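PDB 5OYN: D-xylonate dehydratase from Caulobacter crescentus, which catalyses the dehydration of D-xylonate to 2-dehydro-3-deoxy-D-arabinonate in D-xylose degradation, and also dehydrates D-gluconate, using a [2Fe-2S] cluster and magnesium. Local coordinates for residues A147-N152 with R298-E303; K185-E190 with N475-D480. One frame throughout, in Å; residues are numbered along the deposited sequence.

Contact 1: residues A147-N152 with R298-E303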
loop_
_atom_site.group_PDB
_atom_site.type_symbol
_atom_site.label_atom_id
_atom_site.label_comp_id
_atom_site.label_asym_id
_atom_site.label_seq_id
_atom_site.Cartn_x
_atom_site.Cartn_y
_atom_site.Cartn_z
ATOM N N ALA A 147 -11.834 25.808 3.584
ATOM C CA ALA A 147 -11.107 25.924 2.326
ATOM C C ALA A 147 -11.997 25.605 1.137
ATOM O O ALA A 147 -11.932 26.284 0.104
ATOM C CB ALA A 147 -9.886 25.005 2.345
ATOM N N ALA A 148 -12.824 24.567 1.247
ATOM C CA ALA A 148 -13.678 24.220 0.119
ATOM C C ALA A 148 -14.669 25.337 -0.202
ATOM O O ALA A 148 -15.005 25.532 -1.374
ATOM C CB ALA A 148 -14.417 22.908 0.386
ATOM N N THR A 149 -15.149 26.085 0.807
ATOM C CA THR A 149 -16.154 27.090 0.477
ATOM C C THR A 149 -15.520 28.332 -0.138
ATOM O O THR A 149 -16.070 28.890 -1.095
ATOM C CB THR A 149 -17.005 27.472 1.696
ATOM O OG1 THR A 149 -16.296 28.405 2.509
ATOM C CG2 THR A 149 -17.356 26.275 2.520
ATOM N N THR A 150 -14.371 28.776 0.385
ATOM C CA THR A 150 -13.651 29.886 -0.235
ATOM C C THR A 150 -13.486 29.657 -1.726
ATOM O O THR A 150 -13.716 30.558 -2.540
ATOM C CB THR A 150 -12.280 30.074 0.417
ATOM O OG1 THR A 150 -12.437 30.499 1.777
ATOM C CG2 THR A 150 -11.478 31.115 -0.332
ATOM N N VAL A 151 -13.095 28.445 -2.109
ATOM C CA VAL A 151 -12.955 28.148 -3.526
ATOM C C VAL A 151 -14.312 27.847 -4.138
ATOM O O VAL A 151 -14.605 28.264 -5.267
ATOM C CB VAL A 151 -11.954 27.001 -3.721
ATOM C CG1 VAL A 151 -11.968 26.502 -5.165
ATOM C CG2 VAL A 151 -10.569 27.476 -3.318
ATOM N N ASN A 152 -15.167 27.147 -3.398
ATOM C CA ASN A 152 -16.546 26.882 -3.805
ATOM C C ASN A 152 -16.593 26.043 -5.080
ATOM O O ASN A 152 -17.097 26.469 -6.119
ATOM C CB ASN A 152 -17.344 28.183 -3.973
ATOM C CG ASN A 152 -18.845 27.956 -3.920
ATOM O OD1 ASN A 152 -19.334 27.143 -3.134
ATOM N ND2 ASN A 152 -19.586 28.682 -4.748
ATOM N N ARG A 298 -18.540 32.577 8.617
ATOM C CA ARG A 298 -17.903 33.747 8.029
ATOM C C ARG A 298 -17.340 33.448 6.647
ATOM O O ARG A 298 -17.612 34.176 5.688
ATOM C CB ARG A 298 -16.814 34.265 8.961
ATOM C CG ARG A 298 -17.358 34.794 10.264
ATOM C CD ARG A 298 -16.363 35.728 10.924
ATOM N NE ARG A 298 -16.119 36.916 10.111
ATOM C CZ ARG A 298 -15.135 37.782 10.332
ATOM N NH1 ARG A 298 -14.291 37.598 11.346
ATOM N NH2 ARG A 298 -14.994 38.833 9.534
ATOM N N HIS A 299 -16.585 32.353 6.512
ATOM C CA HIS A 299 -15.975 32.038 5.221
ATOM C C HIS A 299 -17.007 31.720 4.151
ATOM O O HIS A 299 -16.676 31.765 2.962
ATOM C CB HIS A 299 -14.992 30.874 5.352
ATOM C CG HIS A 299 -13.587 31.306 5.621
ATOM N ND1 HIS A 299 -13.015 31.240 6.874
ATOM C CD2 HIS A 299 -12.640 31.823 4.800
ATOM C CE1 HIS A 299 -11.775 31.695 6.815
ATOM N NE2 HIS A 299 -11.520 32.051 5.567
ATOM N N ALA A 300 -18.237 31.395 4.535
ATOM C CA ALA A 300 -19.333 31.293 3.584
ATOM C C ALA A 300 -20.222 32.544 3.589
ATOM O O ALA A 300 -21.367 32.493 3.118
ATOM C CB ALA A 300 -20.154 30.038 3.870
ATOM N N GLY A 301 -19.714 33.661 4.105
ATOM C CA GLY A 301 -20.454 34.913 4.073
ATOM C C GLY A 301 -21.745 34.894 4.864
ATOM O O GLY A 301 -22.751 35.463 4.422
ATOM N N VAL A 302 -21.744 34.230 6.014
ATOM C CA VAL A 302 -22.880 34.182 6.922
ATOM C C VAL A 302 -22.397 34.685 8.268
ATOM O O VAL A 302 -21.253 34.424 8.663
ATOM C CB VAL A 302 -23.476 32.765 7.048
ATOM C CG1 VAL A 302 -24.567 32.730 8.103
ATOM C CG2 VAL A 302 -24.019 32.305 5.719
ATOM N N GLU A 303 -23.257 35.428 8.959
ATOM C CA GLU A 303 -22.913 36.075 10.215
ATOM C C GLU A 303 -23.618 35.326 11.335
ATOM O O GLU A 303 -24.850 35.219 11.337
ATOM C CB GLU A 303 -23.309 37.554 10.180
ATOM C CG GLU A 303 -22.943 38.372 11.426
ATOM C CD GLU A 303 -23.910 39.536 11.674
ATOM O OE1 GLU A 303 -23.680 40.316 12.628
ATOM O OE2 GLU A 303 -24.899 39.677 10.914
#

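Contact 2: residues K185-E190 with N475-D480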
loop_
_atom_site.group_PDB
_atom_site.type_symbol
_atom_site.label_atom_id
_atom_site.label_comp_id
_atom_site.label_asym_id
_atom_site.label_seq_id
_atom_site.Cartn_x
_atom_site.Cartn_y
_atom_site.Cartn_z
ATOM N N LYS A 185 -7.092 11.826 40.326
ATOM C CA LYS A 185 -6.786 10.683 41.177
ATOM C C LYS A 185 -5.298 10.591 41.490
ATOM O O LYS A 185 -4.921 10.120 42.565
ATOM C CB LYS A 185 -7.297 9.410 40.514
ATOM C CG LYS A 185 -8.714 9.556 39.977
ATOM C CD LYS A 185 -9.476 8.247 40.064
ATOM C CE LYS A 185 -10.083 7.873 38.716
ATOM N NZ LYS A 185 -11.561 8.057 38.690
ATOM N N LEU A 186 -4.441 11.050 40.582
ATOM C CA LEU A 186 -3.014 11.087 40.877
ATOM C C LEU A 186 -2.693 12.134 41.930
ATOM O O LEU A 186 -1.790 11.930 42.753
ATOM C CB LEU A 186 -2.216 11.365 39.609
ATOM C CG LEU A 186 -0.699 11.367 39.770
ATOM C CD1 LEU A 186 -0.165 9.938 39.816
ATOM C CD2 LEU A 186 -0.038 12.154 38.645
ATOM N N ALA A 187 -3.405 13.263 41.916
ATOM C CA ALA A 187 -3.227 14.264 42.963
ATOM C C ALA A 187 -3.760 13.751 44.295
ATOM O O ALA A 187 -3.086 13.853 45.325
ATOM C CB ALA A 187 -3.918 15.570 42.569
ATOM N N ALA A 188 -4.963 13.173 44.286
ATOM C CA ALA A 188 -5.588 12.579 45.465
ATOM C C ALA A 188 -4.883 11.302 45.933
ATOM O O ALA A 188 -5.405 10.652 46.867
ATOM C CB ALA A 188 -7.065 12.294 45.185
ATOM N N GLY A 189 -3.756 10.959 45.302
ATOM C CA GLY A 189 -2.960 9.814 45.711
ATOM C C GLY A 189 -3.674 8.487 45.603
ATOM O O GLY A 189 -3.400 7.578 46.395
ATOM N N GLU A 190 -4.584 8.344 44.639
ATOM C CA GLU A 190 -5.317 7.100 44.440
ATOM C C GLU A 190 -4.828 6.277 43.245
ATOM O O GLU A 190 -5.221 5.111 43.127
ATOM C CB GLU A 190 -6.819 7.394 44.291
ATOM C CG GLU A 190 -7.460 7.976 45.552
ATOM C CD GLU A 190 -8.831 8.576 45.296
ATOM O OE1 GLU A 190 -9.264 8.595 44.118
ATOM O OE2 GLU A 190 -9.470 9.035 46.272
ATOM N N ASN A 475 -9.627 23.924 31.670
ATOM C CA ASN A 475 -10.167 22.944 32.612
ATOM C C ASN A 475 -9.208 22.718 33.786
ATOM O O ASN A 475 -8.752 21.592 34.021
ATOM C CB ASN A 475 -10.514 21.621 31.904
ATOM C CG ASN A 475 -9.359 21.045 31.076
ATOM O OD1 ASN A 475 -8.691 21.757 30.323
ATOM N ND2 ASN A 475 -9.142 19.740 31.200
ATOM N N MET A 476 -8.918 23.791 34.536
ATOM C CA MET A 476 -8.053 23.723 35.711
ATOM C C MET A 476 -8.720 22.946 36.840
ATOM O O MET A 476 -9.935 23.035 37.038
ATOM C CB MET A 476 -7.712 25.130 36.197
ATOM C CG MET A 476 -6.697 25.861 35.338
ATOM S SD MET A 476 -6.603 27.645 35.658
ATOM C CE MET A 476 -8.171 28.154 34.970
ATOM N N GLN A 477 -7.909 22.193 37.606
ATOM C CA GLN A 477 -8.468 21.391 38.689
ATOM C C GLN A 477 -8.171 22.015 40.059
ATOM O O GLN A 477 -7.208 22.779 40.205
ATOM C CB GLN A 477 -7.927 19.954 38.648
ATOM C CG GLN A 477 -6.454 19.788 38.997
ATOM C CD GLN A 477 -6.077 18.321 39.181
ATOM O OE1 GLN A 477 -6.635 17.436 38.520
ATOM N NE2 GLN A 477 -5.135 18.053 40.082
ATOM N N PRO A 478 -8.987 21.716 41.075
ATOM C CA PRO A 478 -8.740 22.240 42.422
ATOM C C PRO A 478 -7.353 21.875 42.917
ATOM O O PRO A 478 -6.741 20.915 42.425
ATOM C CB PRO A 478 -9.820 21.550 43.268
ATOM C CG PRO A 478 -10.901 21.226 42.320
ATOM C CD PRO A 478 -10.240 20.943 41.009
ATOM N N PRO A 479 -6.822 22.619 43.888
ATOM C CA PRO A 479 -5.570 22.208 44.537
ATOM C C PRO A 479 -5.742 20.884 45.265
ATOM O O PRO A 479 -6.858 20.417 45.507
ATOM C CB PRO A 479 -5.276 23.350 45.518
ATOM C CG PRO A 479 -6.095 24.511 45.019
ATOM C CD PRO A 479 -7.308 23.920 44.376
ATOM N N ASP A 480 -4.607 20.270 45.606
ATOM C CA ASP A 480 -4.643 18.902 46.112
ATOM C C ASP A 480 -5.430 18.819 47.412
ATOM O O ASP A 480 -6.254 17.911 47.593
ATOM C CB ASP A 480 -3.226 18.368 46.315
ATOM C CG ASP A 480 -2.398 18.372 45.035
ATOM O OD1 ASP A 480 -2.920 18.768 43.967
ATOM O OD2 ASP A 480 -1.210 17.980 45.106
#

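Contact 1: residues A147-N152 with R298-E303
Thr149 and Thr150, in the last turn of helix 141-151, pack against His299 and Ala300, where helix 289-299 ends. This is a buried helix-end packing. The first helix belongs to the beta-alpha-beta crossover from strand 130-135 to strand 155-159. Thr149 points its CB toward the partner, and its OG1 lies 3.4 Å from the carbonyl O of His299. No hydrogen bond joins that pair. Thr150 OG1 lies 3.3 Å from His299 CD2, oblique to the ring. The hydroxyl of Thr149 bonds instead to Met146 O, one turn back; with chi1 at 80°, OG1 sits between the backbone N and the carbonyl carbon. Thr149 OG1 is also 4.4 Å from Ala300 CB. His299 O has a weak bond from Gln589 NE2. Ala300 also rests on Leu265.

Further out, Tyr116 of helix 109-125 hydrogen-bonds through OH to Thr150 OG1, and its ring meets that of His299 with the planes about 50° apart. The imidazole has a weak bond of its own, from ND1 to Ala295 O. A Schellman motif ends the second helix, with Gly301 at C-prime and Gly301 N bonded to Arg298 O at 2.7 Å.

Contact 2: residues K185-E190 with N475-D480
Ala187 and Asp480 bring the two backbones closest, with their CA atoms 5.8 Å apart, where helix 177-187 ends and helix 480-484 begins. On the first helix, Gly189 has positive phi and forms a Schellman motif: Glu190 N bonds to Lys185 O at 2.8 Å, and Gly189 N bonds weakly to Leu186 O. On the second, Pro479 stands at the N-cap position and Asp480 is the first helical residue.

The methyl group of Ala187 carries the contact. It points toward the loop and meets two polar side chains. Asp480 OD1 comes to 3.6 Å from Ala187 CB, and Gln477 NE2 to 3.7 Å from the same carbon. Gln477 arrives as an extended arm: beyond CG the chain runs nearly straight (chi2 169°), which carries the amide across to helix 177-187. The Gln477 side chain also touches Arg183 and Arg184 of that helix. In Asp480, CG lies beside the backbone N (chi1 -59°), and from there OD1 faces the Ala187 methyl. Leu483, from helix 480-484, touches both Ala187 and Gln477.

Two hydrogen bonds hold the loop from outside the contact. Tyr440 OH bonds to Gln477 O, and Asn445 OD1 accepts from Asp480 N.

No hydrogen bond or salt bridge crosses between the two segments. Asp480 OD1 has its hydrogen-bond partner elsewhere, and the negative charge in the first turn of its helix is probably favoured by the helix dipole. The join at this partly exposed site is therefore van der Waals packing of one methyl group against an amide and a carboxylate.

Overall arrangement
From the N terminus, the chain first passes 147-152, on the helix between strands 130-135 and 155-159 of the parallel sheet. It then reaches 185-190, at the end of helix 177-187. Contact 1 closes at 298-303, after 145 intervening residues, about half of them helical. Contact 2 closes later, at 475-480, over a loop of 284 residues. The segments alternate, so the two loops cross and neither nests in the other. Contact 1 stays within the N-terminal dehydratase region; contact 2 joins that region to the C-terminal one. Their centres lie about 43 Å apart, on opposite sides of the chain's centre, and they do not touch.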